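Local structure of diguanylate cyclase DosC (Escherichia coli, 4ZVA) at residues Ala23-Ala28 with Tyr115-Ser120. The protein makes cyclic di-GMP from GTP under the control of oxygen, which it probably senses through the haem of its globin domain. Residues are numbered along the deposited sequence; the frame is centred on the assembly and turned at random.
Sequences AEIAVA and YPVIFS
I25 and I118 have the nearest CA atoms, 7.0 Å apart, between 23-28 of helix 16-43 and 115-120 at the end region of helix 100-119. The two helices belong to the all-helical globin fold, in its protoglobin-like sensor form. Proline has no N-H to give, and at P116 the second helix kinks; the turn is still closed by the backbone hydrogen bond from F119 N to Y115 O, 2.7 Å.

The contact is small and apolar, burying 123 Å² in all, and I25 is its middle. This branched side chain points at the other helix: chi1 of -71° sets CG1 beside the backbone N and leaves CG2 anti to it, directed at the partner. V117 points back and slides past I25 in the opposite direction, short enough to allow close approach and also to rest on H29 and Y32. I118 crosses I25 at about a right angle; its longer chain suits a buried site between helices, for it also packs on V131, Y132 and S135 of helix 125-147. On the same turn, Y115 stacks on H133 of the second subunit, and Y115 and F119 pack on its L129, so this turn joins the globin interior to the dimer interface. Across the helices, the closest approaches are made by the methyl I25 CG2: 3.8 Å from V117 CG1 and 4.1 Å from the methylene I118 CG1.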
loop_
_atom_site.group_PDB
_atom_site.type_symbol
_atom_site.label_atom_id
_atom_site.label_comp_id
_atom_site.label_asym_id
_atom_site.label_seq_id
_atom_site.Cartn_x
_atom_site.Cartn_y
_atom_site.Cartn_z
ATOM N N ALA A 23 -14.392 8.899 -6.362
ATOM C CA ALA A 23 -14.114 10.055 -7.207
ATOM C C ALA A 23 -14.514 11.348 -6.503
ATOM O O ALA A 23 -13.822 12.356 -6.610
ATOM C CB ALA A 23 -14.838 9.932 -8.541
ATOM N N GLU A 24 -15.628 11.307 -5.779
ATOM C CA GLU A 24 -16.116 12.483 -5.064
ATOM C C GLU A 24 -15.105 12.922 -4.012
ATOM O O GLU A 24 -14.770 14.101 -3.915
ATOM C CB GLU A 24 -17.476 12.192 -4.416
ATOM C CG GLU A 24 -18.238 13.429 -3.940
ATOM C CD GLU A 24 -17.815 13.912 -2.563
ATOM O OE1 GLU A 24 -17.224 13.118 -1.800
ATOM O OE2 GLU A 24 -18.080 15.090 -2.243
ATOM N N ILE A 25 -14.612 11.961 -3.240
ATOM C CA ILE A 25 -13.601 12.226 -2.225
ATOM C C ILE A 25 -12.354 12.833 -2.854
ATOM O O ILE A 25 -11.794 13.801 -2.342
ATOM C CB ILE A 25 -13.222 10.938 -1.457
ATOM C CG1 ILE A 25 -14.369 10.506 -0.544
ATOM C CG2 ILE A 25 -11.965 11.152 -0.633
ATOM C CD1 ILE A 25 -14.669 11.489 0.562
ATOM N N ALA A 26 -11.933 12.266 -3.979
ATOM C CA ALA A 26 -10.726 12.715 -4.659
ATOM C C ALA A 26 -10.823 14.177 -5.101
ATOM O O ALA A 26 -9.976 14.990 -4.748
ATOM C CB ALA A 26 -10.437 11.818 -5.857
ATOM N N VAL A 27 -11.845 14.502 -5.883
ATOM C CA VAL A 27 -12.004 15.863 -6.398
ATOM C C VAL A 27 -12.194 16.878 -5.270
ATOM O O VAL A 27 -11.572 17.937 -5.272
ATOM C CB VAL A 27 -13.187 15.950 -7.379
ATOM C CG1 VAL A 27 -13.359 17.377 -7.902
ATOM C CG2 VAL A 27 -12.978 14.986 -8.538
ATOM N N ALA A 28 -13.020 16.532 -4.287
ATOM C CA ALA A 28 -13.347 17.457 -3.200
ATOM C C ALA A 28 -12.156 17.728 -2.287
ATOM O O ALA A 28 -12.071 18.789 -1.671
ATOM C CB ALA A 28 -14.521 16.926 -2.383
ATOM N N TYR A 115 -7.116 8.243 4.534
ATOM C CA TYR A 115 -8.080 7.554 5.392
ATOM C C TYR A 115 -8.926 8.500 6.259
ATOM O O TYR A 115 -10.149 8.370 6.269
ATOM C CB TYR A 115 -7.374 6.526 6.286
ATOM C CG TYR A 115 -8.305 5.836 7.260
ATOM C CD1 TYR A 115 -9.113 4.784 6.851
ATOM C CD2 TYR A 115 -8.373 6.237 8.589
ATOM C CE1 TYR A 115 -9.966 4.152 7.735
ATOM C CE2 TYR A 115 -9.224 5.609 9.481
ATOM C CZ TYR A 115 -10.015 4.567 9.048
ATOM O OH TYR A 115 -10.863 3.935 9.932
ATOM N N PRO A 116 -8.296 9.449 6.988
ATOM C CA PRO A 116 -9.138 10.326 7.815
ATOM C C PRO A 116 -10.137 11.145 6.997
ATOM O O PRO A 116 -11.206 11.492 7.497
ATOM C CB PRO A 116 -8.121 11.242 8.501
ATOM C CG PRO A 116 -6.847 10.487 8.474
ATOM C CD PRO A 116 -6.866 9.747 7.180
ATOM N N VAL A 117 -9.781 11.450 5.753
ATOM C CA VAL A 117 -10.674 12.166 4.848
ATOM C C VAL A 117 -11.903 11.318 4.522
ATOM O O VAL A 117 -13.033 11.809 4.531
ATOM C CB VAL A 117 -9.946 12.556 3.545
ATOM C CG1 VAL A 117 -10.939 12.982 2.477
ATOM C CG2 VAL A 117 -8.951 13.668 3.819
ATOM N N ILE A 118 -11.679 10.037 4.245
ATOM C CA ILE A 118 -12.772 9.114 3.959
ATOM C C ILE A 118 -13.571 8.820 5.226
ATOM O O ILE A 118 -14.800 8.737 5.196
ATOM C CB ILE A 118 -12.244 7.795 3.349
ATOM C CG1 ILE A 118 -11.584 8.073 1.996
ATOM C CG2 ILE A 118 -13.369 6.783 3.186
ATOM C CD1 ILE A 118 -11.043 6.838 1.302
ATOM N N PHE A 119 -12.865 8.684 6.343
ATOM C CA PHE A 119 -13.506 8.407 7.619
ATOM C C PHE A 119 -14.432 9.554 8.030
ATOM O O PHE A 119 -15.476 9.326 8.644
ATOM C CB PHE A 119 -12.454 8.161 8.701
ATOM C CG PHE A 119 -13.023 7.670 10.002
ATOM C CD1 PHE A 119 -13.248 6.318 10.207
ATOM C CD2 PHE A 119 -13.338 8.558 11.017
ATOM C CE1 PHE A 119 -13.772 5.861 11.402
ATOM C CE2 PHE A 119 -13.864 8.107 12.215
ATOM C CZ PHE A 119 -14.081 6.758 12.407
ATOM N N SER A 120 -14.052 10.780 7.671
ATOM C CA SER A 120 -14.798 11.975 8.062
ATOM C C SER A 120 -15.979 12.264 7.144
ATOM O O SER A 120 -16.744 13.196 7.389
ATOM C CB SER A 120 -13.877 13.200 8.084
ATOM O OG SER A 120 -12.807 13.028 8.995
#